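Local structure of fimbrium subunit Fim1C (Bacteroides vulgatus, 4QB7) at residues A[133-138]-A[264-269]; A[165-170]-A[319-324]; A[170-175]-A[324-329]; A[194-199]-A[286-291]. The protein is probably a component of the tip of fimbriae, the filaments on the bacterial surface that mediate cell adhesion and biofilm formation. One frame throughout, in Å; residues are numbered along the deposited sequence.

How the interactions relate
Interactions 1, 2 and 3 belong to one mixed sheet, interaction 4 to an antiparallel one. Interactions 2 and 3 share strands 159-178 and 323-331: the first starts the parallel pairing, tied by a turn and a threonine hydroxyl; the second is the longer run beyond it, broken by a beta bulge. Interaction 1 brings a loop onto strand 259-270 through waters and apolar groups, without direct hydrogen bonds. All are partly buried; interactions 2 and 1 lie closest to the chain centre (about 6 and 8 Å, centre to centre), interaction 4 farthest (about 19 Å). Interaction 4 has lysines and D196 on one side of its strands and leucines on the other; L287 and I289 meet interaction 3.

Interaction 1: A[133-138]-A[264-269]; sequences NWKDMI and DTEALY
The Y269 ring takes M137 at its edge, near the ring plane, where CB of M137 lies 4.0 Å from CD2 of Y269; the carbonyl of I138 approaches the same ring obliquely. The W134 indole has the L268 branch CD2 set obliquely to it, and that methyl closes to 3.8 Å on CB of W134. M137, a selenomethionine in the crystal, brings its SE to 3.8 Å from CD2 of L268, so this one leucine methyl meets both W134 and M137. OE2 of E266 lies 3.4 Å from CD of K135, though NZ of K135 stays 5.4 Å from OE2. An alanine at E266 removes the carboxylate that the K135 chain lies against and would probably leave CD of K135 without that neighbour. No direct hydrogen bond crosses; one water links W134 O to A267 O, another I138 O to Y269 O. The loop before strand 141-143 thus leans on strand 259-270, whose Y269 also meets W347 and touches L168 and Q170 of strand 159-178.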
loop_
_atom_site.group_PDB
_atom_site.type_symbol
_atom_site.label_atom_id
_atom_site.label_comp_id
_atom_site.label_asym_id
_atom_site.label_seq_id
_atom_site.Cartn_x
_atom_site.Cartn_y
_atom_site.Cartn_z
ATOM N N ASN A 133 -1.329 -15.332 3.480
ATOM C CA ASN A 133 -0.011 -15.142 2.862
ATOM C C ASN A 133 0.158 -13.788 2.151
ATOM O O ASN A 133 0.610 -13.748 1.009
ATOM C CB ASN A 133 0.314 -16.297 1.922
ATOM C CG ASN A 133 0.518 -17.547 2.725
ATOM O OD1 ASN A 133 -0.240 -18.509 2.587
ATOM N ND2 ASN A 133 1.471 -17.515 3.681
ATOM N N TRP A 134 -0.180 -12.677 2.863
ATOM C CA TRP A 134 -0.043 -11.275 2.427
ATOM C C TRP A 134 -0.938 -10.898 1.235
ATOM O O TRP A 134 -0.751 -9.825 0.660
ATOM C CB TRP A 134 1.432 -10.961 2.079
ATOM C CG TRP A 134 2.389 -11.373 3.157
ATOM C CD1 TRP A 134 3.030 -12.573 3.273
ATOM C CD2 TRP A 134 2.716 -10.623 4.331
ATOM N NE1 TRP A 134 3.749 -12.611 4.445
ATOM C CE2 TRP A 134 3.572 -11.425 5.116
ATOM C CE3 TRP A 134 2.387 -9.340 4.785
ATOM C CZ2 TRP A 134 4.116 -10.975 6.322
ATOM C CZ3 TRP A 134 2.924 -8.894 5.979
ATOM C CH2 TRP A 134 3.778 -9.707 6.735
ATOM N N LYS A 135 -1.913 -11.743 0.879
ATOM C CA LYS A 135 -2.738 -11.542 -0.311
ATOM C C LYS A 135 -3.998 -10.788 0.013
ATOM O O LYS A 135 -4.756 -10.476 -0.900
ATOM C CB LYS A 135 -3.037 -12.892 -1.017
ATOM C CG LYS A 135 -1.743 -13.677 -1.330
ATOM C CD LYS A 135 -1.821 -14.661 -2.477
ATOM C CE LYS A 135 -0.824 -15.793 -2.350
ATOM N NZ LYS A 135 -1.358 -16.913 -1.512
ATOM N N ASP A 136 -4.194 -10.419 1.287
ATOM C CA ASP A 136 -5.377 -9.687 1.739
ATOM C C ASP A 136 -5.075 -8.239 2.163
ATOM O O ASP A 136 -5.966 -7.589 2.708
ATOM C CB ASP A 136 -6.004 -10.421 2.936
ATOM C CG ASP A 136 -6.690 -11.738 2.644
ATOM O OD1 ASP A 136 -6.798 -12.102 1.443
ATOM O OD2 ASP A 136 -7.121 -12.412 3.623
HETATM N N MSE A 137 -3.831 -7.739 1.946
HETATM C CA MSE A 137 -3.410 -6.389 2.356
HETATM C C MSE A 137 -4.281 -5.358 1.678
HETATM O O MSE A 137 -4.659 -5.528 0.516
HETATM C CB MSE A 137 -1.914 -6.121 2.056
HETATM C CG MSE A 137 -0.974 -7.165 2.650
HETATM SE SE MSE A 137 0.858 -6.814 2.269
HETATM C CE MSE A 137 1.352 -6.013 3.831
ATOM N N ILE A 138 -4.640 -4.324 2.430
ATOM C CA ILE A 138 -5.503 -3.253 1.974
ATOM C C ILE A 138 -4.678 -2.139 1.326
ATOM O O ILE A 138 -3.667 -1.709 1.879
ATOM C CB ILE A 138 -6.311 -2.745 3.200
ATOM C CG1 ILE A 138 -7.188 -3.855 3.859
ATOM C CG2 ILE A 138 -7.076 -1.456 2.915
ATOM C CD1 ILE A 138 -8.130 -4.630 2.966
ATOM N N ASP A 264 2.334 -10.646 -11.472
ATOM C CA ASP A 264 1.925 -9.368 -12.073
ATOM C C ASP A 264 0.831 -8.649 -11.307
ATOM O O ASP A 264 0.805 -7.416 -11.286
ATOM C CB ASP A 264 1.420 -9.578 -13.518
ATOM C CG ASP A 264 2.505 -9.721 -14.578
ATOM O OD1 ASP A 264 3.687 -9.377 -14.284
ATOM O OD2 ASP A 264 2.172 -10.151 -15.714
ATOM N N THR A 265 -0.081 -9.410 -10.714
ATOM C CA THR A 265 -1.233 -8.859 -10.019
ATOM C C THR A 265 -1.014 -8.695 -8.506
ATOM O O THR A 265 -1.832 -8.038 -7.857
ATOM C CB THR A 265 -2.460 -9.737 -10.300
ATOM O OG1 THR A 265 -2.135 -11.111 -10.054
ATOM C CG2 THR A 265 -2.954 -9.582 -11.726
ATOM N N GLU A 266 0.074 -9.254 -7.948
ATOM C CA GLU A 266 0.332 -9.187 -6.513
ATOM C C GLU A 266 1.452 -8.183 -6.126
ATOM O O GLU A 266 2.462 -8.049 -6.829
ATOM C CB GLU A 266 0.625 -10.590 -5.973
ATOM C CG GLU A 266 -0.630 -11.455 -6.023
ATOM C CD GLU A 266 -0.529 -12.948 -5.774
ATOM O OE1 GLU A 266 0.595 -13.488 -5.644
ATOM O OE2 GLU A 266 -1.603 -13.587 -5.732
ATOM N N ALA A 267 1.209 -7.434 -5.025
ATOM C CA ALA A 267 2.120 -6.439 -4.444
ATOM C C ALA A 267 1.872 -6.321 -2.941
ATOM O O ALA A 267 0.834 -6.764 -2.456
ATOM C CB ALA A 267 1.934 -5.091 -5.114
ATOM N N LEU A 268 2.829 -5.739 -2.205
ATOM C CA LEU A 268 2.739 -5.540 -0.754
ATOM C C LEU A 268 2.479 -4.087 -0.472
ATOM O O LEU A 268 3.055 -3.228 -1.135
ATOM C CB LEU A 268 4.040 -5.993 -0.063
ATOM C CG LEU A 268 4.537 -7.428 -0.326
ATOM C CD1 LEU A 268 5.924 -7.597 0.182
ATOM C CD2 LEU A 268 3.640 -8.472 0.346
ATOM N N TYR A 269 1.600 -3.797 0.496
ATOM C CA TYR A 269 1.210 -2.424 0.869
ATOM C C TYR A 269 1.420 -2.230 2.336
ATOM O O TYR A 269 0.671 -2.775 3.148
ATOM C CB TYR A 269 -0.265 -2.117 0.497
ATOM C CG TYR A 269 -0.668 -2.586 -0.879
ATOM C CD1 TYR A 269 -0.227 -1.925 -2.019
ATOM C CD2 TYR A 269 -1.477 -3.706 -1.045
ATOM C CE1 TYR A 269 -0.586 -2.359 -3.296
ATOM C CE2 TYR A 269 -1.865 -4.136 -2.320
ATOM C CZ TYR A 269 -1.404 -3.465 -3.441
ATOM O OH TYR A 269 -1.724 -3.905 -4.697
HETATM O O HOH W 1 -1.150 -8.059 -1.233
HETATM O O HOH W 2 -1.961 -2.639 4.015
#

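Interaction 2: A[165-170]-A[319-324]; sequences SHVLTQ and FKKGTK
Q170 pairs in parallel with K324, and the backbones are joined by a nearly straight bond from Q170 N to T323 O (3.0 Å, 171°) and another from G322 N to L168 O (2.9 Å). G322 is the third residue of a type II turn running from K320 to T323, and its positive phi of 68° suits that position. T169 carries the main side-chain bond: with OG1 anti to the backbone N (chi1 -167°), the hydroxyl donates to K320 O at 2.9 Å from above the carbonyl plane, while T323 N reaches that oxygen from the other face. The T169 methyl CG2 lies 3.8 Å from CD2 of F319, the side chains crossing at about a right angle. A valine at T169 would probably leave K320 O without its second donor and the turn less firmly tied. Q170 and K324 run side by side, NE2 of Q170 lying 3.5 Å from CD of K324. K321 lays CG against V167 O, while its NZ forms a salt bridge to D213 and shares a water with H166 O. Backbone and hydroxyl bonds thus tie the turn to the strand where parallel pairing begins, consistent with their setting its register.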
loop_
_atom_site.group_PDB
_atom_site.type_symbol
_atom_site.label_atom_id
_atom_site.label_comp_id
_atom_site.label_asym_id
_atom_site.label_seq_id
_atom_site.Cartn_x
_atom_site.Cartn_y
_atom_site.Cartn_z
ATOM N N SER A 165 -5.723 9.343 -3.223
ATOM C CA SER A 165 -4.268 9.167 -3.247
ATOM C C SER A 165 -3.884 7.954 -2.440
ATOM O O SER A 165 -4.535 7.666 -1.442
ATOM C CB SER A 165 -3.574 10.403 -2.688
ATOM O OG SER A 165 -3.450 11.410 -3.675
ATOM N N HIS A 166 -2.836 7.239 -2.864
ATOM C CA HIS A 166 -2.315 6.060 -2.145
ATOM C C HIS A 166 -1.416 6.552 -1.015
ATOM O O HIS A 166 -0.398 7.221 -1.266
ATOM C CB HIS A 166 -1.583 5.126 -3.098
ATOM C CG HIS A 166 -2.461 4.574 -4.187
ATOM N ND1 HIS A 166 -3.232 3.440 -3.995
ATOM C CD2 HIS A 166 -2.641 5.007 -5.452
ATOM C CE1 HIS A 166 -3.853 3.222 -5.142
ATOM N NE2 HIS A 166 -3.531 4.139 -6.048
ATOM N N VAL A 167 -1.854 6.327 0.236
ATOM C CA VAL A 167 -1.171 6.864 1.418
ATOM C C VAL A 167 -0.179 5.863 2.037
ATOM O O VAL A 167 0.518 6.203 2.995
ATOM C CB VAL A 167 -2.184 7.389 2.452
ATOM C CG1 VAL A 167 -3.027 8.506 1.841
ATOM C CG2 VAL A 167 -3.067 6.269 3.007
ATOM N N LEU A 168 -0.095 4.652 1.479
ATOM C CA LEU A 168 0.831 3.609 1.939
ATOM C C LEU A 168 2.066 3.560 1.013
ATOM O O LEU A 168 2.212 4.409 0.126
ATOM C CB LEU A 168 0.109 2.231 1.924
ATOM C CG LEU A 168 -1.108 2.037 2.797
ATOM C CD1 LEU A 168 -1.664 0.662 2.617
ATOM C CD2 LEU A 168 -0.785 2.263 4.256
ATOM N N THR A 169 2.952 2.576 1.231
ATOM C CA THR A 169 4.083 2.332 0.352
ATOM C C THR A 169 3.811 1.003 -0.367
ATOM O O THR A 169 3.275 0.056 0.236
ATOM C CB THR A 169 5.434 2.395 1.081
ATOM O OG1 THR A 169 6.457 2.457 0.098
ATOM C CG2 THR A 169 5.691 1.225 1.986
ATOM N N GLN A 170 4.120 0.951 -1.655
ATOM C CA GLN A 170 3.974 -0.295 -2.394
ATOM C C GLN A 170 5.333 -0.946 -2.689
ATOM O O GLN A 170 6.251 -0.253 -3.135
ATOM C CB GLN A 170 3.233 -0.077 -3.711
ATOM C CG GLN A 170 2.775 -1.397 -4.306
ATOM C CD GLN A 170 2.258 -1.278 -5.698
ATOM O OE1 GLN A 170 2.584 -2.073 -6.567
ATOM N NE2 GLN A 170 1.407 -0.322 -5.950
ATOM N N PHE A 319 10.671 2.582 1.373
ATOM C CA PHE A 319 9.356 2.435 1.989
ATOM C C PHE A 319 8.738 3.859 2.126
ATOM O O PHE A 319 8.188 4.225 3.170
ATOM C CB PHE A 319 9.417 1.645 3.311
ATOM C CG PHE A 319 9.242 0.146 3.217
ATOM C CD1 PHE A 319 10.041 -0.617 2.367
ATOM C CD2 PHE A 319 8.372 -0.525 4.076
ATOM C CE1 PHE A 319 9.961 -2.028 2.370
ATOM C CE2 PHE A 319 8.292 -1.933 4.072
ATOM C CZ PHE A 319 9.075 -2.671 3.210
ATOM N N LYS A 320 8.854 4.659 1.039
ATOM C CA LYS A 320 8.345 6.033 0.948
ATOM C C LYS A 320 6.837 6.059 0.701
ATOM O O LYS A 320 6.335 5.323 -0.162
ATOM C CB LYS A 320 9.031 6.798 -0.197
ATOM C CG LYS A 320 10.479 7.170 0.017
ATOM C CD LYS A 320 11.076 7.779 -1.258
ATOM C CE LYS A 320 11.932 8.968 -0.910
ATOM N NZ LYS A 320 12.866 9.324 -2.004
ATOM N N LYS A 321 6.123 6.937 1.420
ATOM C CA LYS A 321 4.681 7.147 1.229
ATOM C C LYS A 321 4.390 7.554 -0.208
ATOM O O LYS A 321 5.087 8.409 -0.761
ATOM C CB LYS A 321 4.199 8.240 2.185
ATOM C CG LYS A 321 2.713 8.439 2.237
ATOM C CD LYS A 321 2.362 9.410 3.367
ATOM C CE LYS A 321 0.957 9.965 3.263
ATOM N NZ LYS A 321 0.786 10.774 2.045
ATOM N N GLY A 322 3.389 6.924 -0.804
ATOM C CA GLY A 322 2.957 7.229 -2.158
ATOM C C GLY A 322 3.932 6.872 -3.259
ATOM O O GLY A 322 3.820 7.403 -4.371
ATOM N N THR A 323 4.880 5.949 -2.969
ATOM C CA THR A 323 5.887 5.448 -3.910
ATOM C C THR A 323 5.688 3.955 -4.128
ATOM O O THR A 323 5.359 3.239 -3.182
ATOM C CB THR A 323 7.297 5.751 -3.376
ATOM O OG1 THR A 323 7.430 7.148 -3.186
ATOM C CG2 THR A 323 8.398 5.323 -4.311
ATOM N N LYS A 324 5.884 3.499 -5.379
ATOM C CA LYS A 324 5.954 2.092 -5.797
ATOM C C LYS A 324 7.443 1.716 -5.845
ATOM O O LYS A 324 8.170 2.281 -6.665
ATOM C CB LYS A 324 5.314 1.843 -7.190
ATOM C CG LYS A 324 3.808 1.988 -7.268
ATOM C CD LYS A 324 3.218 1.257 -8.481
ATOM C CE LYS A 324 3.136 2.095 -9.734
ATOM N NZ LYS A 324 2.776 1.265 -10.912
HETATM O O HOH W 3 0.421 9.773 -0.563
#

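Interaction 3: A[170-175]-A[324-329]; sequences QIANIK and KHTYVL
Y327 leaves its strand on the face that also bears I171 and I174, and its ring lies beside both. From CB the chain turns so that CG stands anti to the carbonyl carbon (chi1 -58°); beyond it CD2 meets CG1 of I174 at 4.0 Å, the isoleucine carbon lying at the ring edge near its plane. CE2 comes next, 4.1 Å from CG2 of I171, which stands oblique to the ring. At the tip OH lies 4.0 Å from CD1 of I171 and is hydrogen-bonded to T318. I174 CG2 also packs on CD1 of L329 (3.9 Å), and H325 shares the face of Y327, hydrogen-bonded to D342 and to K320 N. In the backbone, the parallel strands shift by one residue at a beta bulge between I171 and N173: A172 N still reaches H325 O, but at a bent 131°; pairing resumes with Y327 N to N173 O and is nearly straight at K175 N to Y327 O (2.9 Å, 171°). The chemistry implies an apolar seam in which the polar tips of Y327 and H325 have partners outside the pair.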
loop_
_atom_site.group_PDB
_atom_site.type_symbol
_atom_site.label_atom_id
_atom_site.label_comp_id
_atom_site.label_asym_id
_atom_site.label_seq_id
_atom_site.Cartn_x
_atom_site.Cartn_y
_atom_site.Cartn_z
ATOM N N GLN A 170 4.120 0.951 -1.655
ATOM C CA GLN A 170 3.974 -0.295 -2.394
ATOM C C GLN A 170 5.333 -0.946 -2.689
ATOM O O GLN A 170 6.251 -0.253 -3.135
ATOM C CB GLN A 170 3.233 -0.077 -3.711
ATOM C CG GLN A 170 2.775 -1.397 -4.306
ATOM C CD GLN A 170 2.258 -1.278 -5.698
ATOM O OE1 GLN A 170 2.584 -2.073 -6.567
ATOM N NE2 GLN A 170 1.407 -0.322 -5.950
ATOM N N ILE A 171 5.457 -2.267 -2.436
ATOM C CA ILE A 171 6.604 -3.093 -2.843
ATOM C C ILE A 171 6.038 -3.805 -4.051
ATOM O O ILE A 171 5.307 -4.797 -3.892
ATOM C CB ILE A 171 7.222 -4.028 -1.756
ATOM C CG1 ILE A 171 7.590 -3.288 -0.444
ATOM C CG2 ILE A 171 8.403 -4.796 -2.302
ATOM C CD1 ILE A 171 8.183 -1.812 -0.599
ATOM N N ALA A 172 6.182 -3.157 -5.238
ATOM C CA ALA A 172 5.616 -3.634 -6.510
ATOM C C ALA A 172 6.212 -4.970 -6.936
ATOM O O ALA A 172 5.506 -5.795 -7.522
ATOM C CB ALA A 172 5.847 -2.605 -7.593
ATOM N N ASN A 173 7.512 -5.176 -6.655
ATOM C CA ASN A 173 8.214 -6.406 -6.972
ATOM C C ASN A 173 9.593 -6.451 -6.363
ATOM O O ASN A 173 10.134 -5.444 -5.935
ATOM C CB ASN A 173 8.336 -6.611 -8.493
ATOM C CG ASN A 173 7.952 -7.994 -8.929
ATOM O OD1 ASN A 173 8.425 -8.987 -8.394
ATOM N ND2 ASN A 173 7.045 -8.090 -9.876
ATOM N N ILE A 174 10.142 -7.657 -6.314
ATOM C CA ILE A 174 11.504 -8.002 -5.936
ATOM C C ILE A 174 11.956 -8.912 -7.075
ATOM O O ILE A 174 11.355 -9.966 -7.299
ATOM C CB ILE A 174 11.660 -8.585 -4.524
ATOM C CG1 ILE A 174 11.132 -7.587 -3.484
ATOM C CG2 ILE A 174 13.137 -8.892 -4.276
ATOM C CD1 ILE A 174 10.918 -8.096 -2.140
ATOM N N LYS A 175 12.901 -8.409 -7.891
ATOM C CA LYS A 175 13.457 -9.062 -9.067
ATOM C C LYS A 175 14.891 -9.521 -8.780
ATOM O O LYS A 175 15.624 -8.801 -8.108
ATOM C CB LYS A 175 13.437 -8.073 -10.236
ATOM C CG LYS A 175 12.058 -7.723 -10.794
ATOM C CD LYS A 175 12.233 -6.899 -12.033
ATOM C CE LYS A 175 10.941 -6.561 -12.730
ATOM N NZ LYS A 175 11.109 -5.359 -13.592
ATOM N N LYS A 324 5.884 3.499 -5.379
ATOM C CA LYS A 324 5.954 2.092 -5.797
ATOM C C LYS A 324 7.443 1.716 -5.845
ATOM O O LYS A 324 8.170 2.281 -6.665
ATOM C CB LYS A 324 5.314 1.843 -7.190
ATOM C CG LYS A 324 3.808 1.988 -7.268
ATOM C CD LYS A 324 3.218 1.257 -8.481
ATOM C CE LYS A 324 3.136 2.095 -9.734
ATOM N NZ LYS A 324 2.776 1.265 -10.912
ATOM N N HIS A 325 7.909 0.793 -4.987
ATOM C CA HIS A 325 9.318 0.354 -5.005
ATOM C C HIS A 325 9.473 -1.016 -5.650
ATOM O O HIS A 325 8.722 -1.949 -5.334
ATOM C CB HIS A 325 9.934 0.301 -3.599
ATOM C CG HIS A 325 9.968 1.606 -2.859
ATOM N ND1 HIS A 325 11.032 2.477 -2.986
ATOM C CD2 HIS A 325 9.119 2.090 -1.919
ATOM C CE1 HIS A 325 10.772 3.484 -2.168
ATOM N NE2 HIS A 325 9.644 3.282 -1.487
ATOM N N THR A 326 10.430 -1.124 -6.577
ATOM C CA THR A 326 10.840 -2.394 -7.189
ATOM C C THR A 326 12.287 -2.575 -6.843
ATOM O O THR A 326 13.111 -1.739 -7.243
ATOM C CB THR A 326 10.633 -2.455 -8.719
ATOM O OG1 THR A 326 9.266 -2.219 -9.057
ATOM C CG2 THR A 326 11.129 -3.783 -9.318
ATOM N N TYR A 327 12.612 -3.624 -6.088
ATOM C CA TYR A 327 14.014 -3.885 -5.751
ATOM C C TYR A 327 14.606 -4.858 -6.737
ATOM O O TYR A 327 14.018 -5.919 -6.985
ATOM C CB TYR A 327 14.161 -4.433 -4.338
ATOM C CG TYR A 327 13.601 -3.554 -3.251
ATOM C CD1 TYR A 327 14.172 -2.315 -2.965
ATOM C CD2 TYR A 327 12.548 -3.989 -2.451
ATOM C CE1 TYR A 327 13.649 -1.491 -1.968
ATOM C CE2 TYR A 327 12.030 -3.182 -1.433
ATOM C CZ TYR A 327 12.579 -1.930 -1.203
ATOM O OH TYR A 327 12.094 -1.137 -0.190
ATOM N N VAL A 328 15.746 -4.491 -7.340
ATOM C CA VAL A 328 16.445 -5.393 -8.250
ATOM C C VAL A 328 17.706 -5.843 -7.538
ATOM O O VAL A 328 18.550 -5.012 -7.193
ATOM C CB VAL A 328 16.707 -4.776 -9.640
ATOM C CG1 VAL A 328 17.448 -5.756 -10.553
ATOM C CG2 VAL A 328 15.395 -4.311 -10.277
ATOM N N LEU A 329 17.795 -7.152 -7.273
ATOM C CA LEU A 329 18.907 -7.833 -6.579
ATOM C C LEU A 329 19.820 -8.541 -7.557
ATOM O O LEU A 329 19.351 -9.388 -8.338
ATOM C CB LEU A 329 18.366 -8.891 -5.594
ATOM C CG LEU A 329 17.833 -8.500 -4.234
ATOM C CD1 LEU A 329 16.780 -7.378 -4.309
ATOM C CD2 LEU A 329 17.255 -9.706 -3.581
#

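Interaction 4: A[194-199]-A[286-291]; sequences KLDPGS and KLKINY. With SO4 (sulfate ion), chain K; SO4 (sulfate ion), chain J.
D196 and K288 pass slantwise on one face of this strand pair. CG of D196 stands anti to its backbone N (chi1 -174°), and OD2 comes to 3.8 Å from CE of K288. The K288 chain bends at chi2 (-63°) and again at chi4; its NZ remains 4.4 Å from OD2 of D196, too far for a salt bridge, and forms one with E228 instead. Nearer the backbone, CB of K194 and CB of K288 sit 3.9 Å apart, while the K286 chain turns away and NZ hydrogen-bonds to G283 O. The strands are antiparallel neighbours in a sheet of the fimbrillin-like fold: K194–K288 and D196–K286 are hydrogen-bonded pairs, with D196 N to K286 O at 2.7 Å, and L195–L287 between them is non-hydrogen-bonded. On the leucine face CD1 of L195 reaches CD2 of L287 at 4.1 Å. N290 ND2 donates to O3 of one sulfate (2.7 Å), and Y291 OH bonds to O4 of another (2.7 Å), which lies at the ring edge, in plane; both ions probably come from the crystallisation liquor.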
loop_
_atom_site.group_PDB
_atom_site.type_symbol
_atom_site.label_atom_id
_atom_site.label_comp_id
_atom_site.label_asym_id
_atom_site.label_seq_id
_atom_site.Cartn_x
_atom_site.Cartn_y
_atom_site.Cartn_z
ATOM N N LYS A 194 12.184 -13.435 3.275
ATOM C CA LYS A 194 11.670 -12.855 4.508
ATOM C C LYS A 194 12.000 -11.369 4.531
ATOM O O LYS A 194 13.032 -10.969 3.979
ATOM C CB LYS A 194 12.276 -13.540 5.754
ATOM C CG LYS A 194 11.793 -14.937 6.046
ATOM C CD LYS A 194 12.516 -15.473 7.234
ATOM C CE LYS A 194 12.112 -16.875 7.606
ATOM N NZ LYS A 194 11.892 -17.003 9.078
ATOM N N LEU A 195 11.139 -10.554 5.160
ATOM C CA LEU A 195 11.435 -9.146 5.399
ATOM C C LEU A 195 11.867 -9.009 6.857
ATOM O O LEU A 195 11.167 -9.489 7.756
ATOM C CB LEU A 195 10.244 -8.215 5.073
ATOM C CG LEU A 195 10.419 -6.747 5.492
ATOM C CD1 LEU A 195 11.367 -5.988 4.536
ATOM C CD2 LEU A 195 9.081 -6.063 5.639
ATOM N N ASP A 196 13.051 -8.435 7.086
ATOM C CA ASP A 196 13.586 -8.166 8.429
ATOM C C ASP A 196 13.276 -6.692 8.759
ATOM O O ASP A 196 13.948 -5.793 8.238
ATOM C CB ASP A 196 15.089 -8.481 8.496
ATOM C CG ASP A 196 15.714 -8.384 9.876
ATOM O OD1 ASP A 196 15.001 -7.993 10.835
ATOM O OD2 ASP A 196 16.913 -8.708 10.004
ATOM N N PRO A 197 12.220 -6.419 9.555
ATOM C CA PRO A 197 11.815 -5.022 9.795
ATOM C C PRO A 197 12.557 -4.298 10.919
ATOM O O PRO A 197 12.206 -3.175 11.264
ATOM C CB PRO A 197 10.339 -5.173 10.171
ATOM C CG PRO A 197 10.281 -6.469 10.879
ATOM C CD PRO A 197 11.282 -7.357 10.203
ATOM N N GLY A 198 13.562 -4.935 11.488
ATOM C CA GLY A 198 14.248 -4.369 12.633
ATOM C C GLY A 198 13.364 -4.564 13.849
ATOM O O GLY A 198 12.653 -5.575 13.935
ATOM N N SER A 199 13.371 -3.587 14.777
ATOM C CA SER A 199 12.573 -3.643 15.991
ATOM C C SER A 199 11.764 -2.361 16.230
ATOM O O SER A 199 10.683 -2.452 16.822
ATOM C CB SER A 199 13.455 -3.936 17.198
ATOM O OG SER A 199 14.644 -3.162 17.202
ATOM N N LYS A 286 15.673 -4.862 5.923
ATOM C CA LYS A 286 16.484 -5.861 5.224
ATOM C C LYS A 286 15.631 -6.984 4.672
ATOM O O LYS A 286 14.532 -7.212 5.165
ATOM C CB LYS A 286 17.524 -6.488 6.183
ATOM C CG LYS A 286 18.587 -5.559 6.690
ATOM C CD LYS A 286 19.461 -6.300 7.672
ATOM C CE LYS A 286 19.833 -5.487 8.883
ATOM N NZ LYS A 286 20.895 -4.514 8.554
ATOM N N LEU A 287 16.173 -7.736 3.711
ATOM C CA LEU A 287 15.579 -8.950 3.168
ATOM C C LEU A 287 16.445 -10.152 3.579
ATOM O O LEU A 287 17.649 -10.000 3.719
ATOM C CB LEU A 287 15.468 -8.894 1.626
ATOM C CG LEU A 287 14.599 -7.815 0.984
ATOM C CD1 LEU A 287 14.738 -7.885 -0.529
ATOM C CD2 LEU A 287 13.143 -7.963 1.351
ATOM N N LYS A 288 15.841 -11.326 3.780
ATOM C CA LYS A 288 16.515 -12.601 4.058
ATOM C C LYS A 288 16.124 -13.505 2.896
ATOM O O LYS A 288 14.937 -13.782 2.716
ATOM C CB LYS A 288 16.127 -13.189 5.435
ATOM C CG LYS A 288 16.517 -12.347 6.656
ATOM C CD LYS A 288 18.026 -12.164 6.802
ATOM C CE LYS A 288 18.403 -11.613 8.142
ATOM N NZ LYS A 288 18.466 -12.685 9.158
ATOM N N ILE A 289 17.084 -13.852 2.027
ATOM C CA ILE A 289 16.789 -14.624 0.824
ATOM C C ILE A 289 17.411 -16.016 0.887
ATOM O O ILE A 289 18.473 -16.218 1.510
ATOM C CB ILE A 289 17.225 -13.838 -0.438
ATOM C CG1 ILE A 289 16.564 -14.404 -1.722
ATOM C CG2 ILE A 289 18.749 -13.695 -0.536
ATOM C CD1 ILE A 289 16.681 -13.549 -2.989
ATOM N N ASN A 290 16.701 -16.988 0.255
ATOM C CA ASN A 290 17.099 -18.401 0.119
ATOM C C ASN A 290 17.161 -18.739 -1.356
ATOM O O ASN A 290 16.224 -18.433 -2.082
ATOM C CB ASN A 290 16.092 -19.317 0.818
ATOM C CG ASN A 290 15.992 -19.178 2.304
ATOM O OD1 ASN A 290 16.549 -18.274 2.927
ATOM N ND2 ASN A 290 15.293 -20.116 2.921
ATOM N N TYR A 291 18.242 -19.318 -1.819
ATOM C CA TYR A 291 18.381 -19.648 -3.239
ATOM C C TYR A 291 19.322 -20.828 -3.425
ATOM O O TYR A 291 20.161 -21.108 -2.566
ATOM C CB TYR A 291 18.829 -18.435 -4.099
ATOM C CG TYR A 291 20.130 -17.795 -3.680
ATOM C CD1 TYR A 291 20.175 -16.892 -2.623
ATOM C CD2 TYR A 291 21.314 -18.060 -4.367
ATOM C CE1 TYR A 291 21.370 -16.278 -2.245
ATOM C CE2 TYR A 291 22.520 -17.464 -3.988
ATOM C CZ TYR A 291 22.540 -16.570 -2.926
ATOM O OH TYR A 291 23.703 -15.957 -2.540
HETATM S S SO4 K . 13.691 -22.754 1.292
HETATM O O1 SO4 K . 14.553 -23.165 0.244
HETATM O O2 SO4 K . 14.323 -23.123 2.540
HETATM O O3 SO4 K . 13.576 -21.330 1.218
HETATM O O4 SO4 K . 12.355 -23.402 1.138
HETATM S S SO4 J . 26.947 -16.365 -4.293
HETATM O O1 SO4 J . 27.112 -16.616 -5.725
HETATM O O2 SO4 J . 28.145 -16.852 -3.602
HETATM O O3 SO4 J . 26.738 -14.929 -4.041
HETATM O O4 SO4 J . 25.795 -17.086 -3.789
#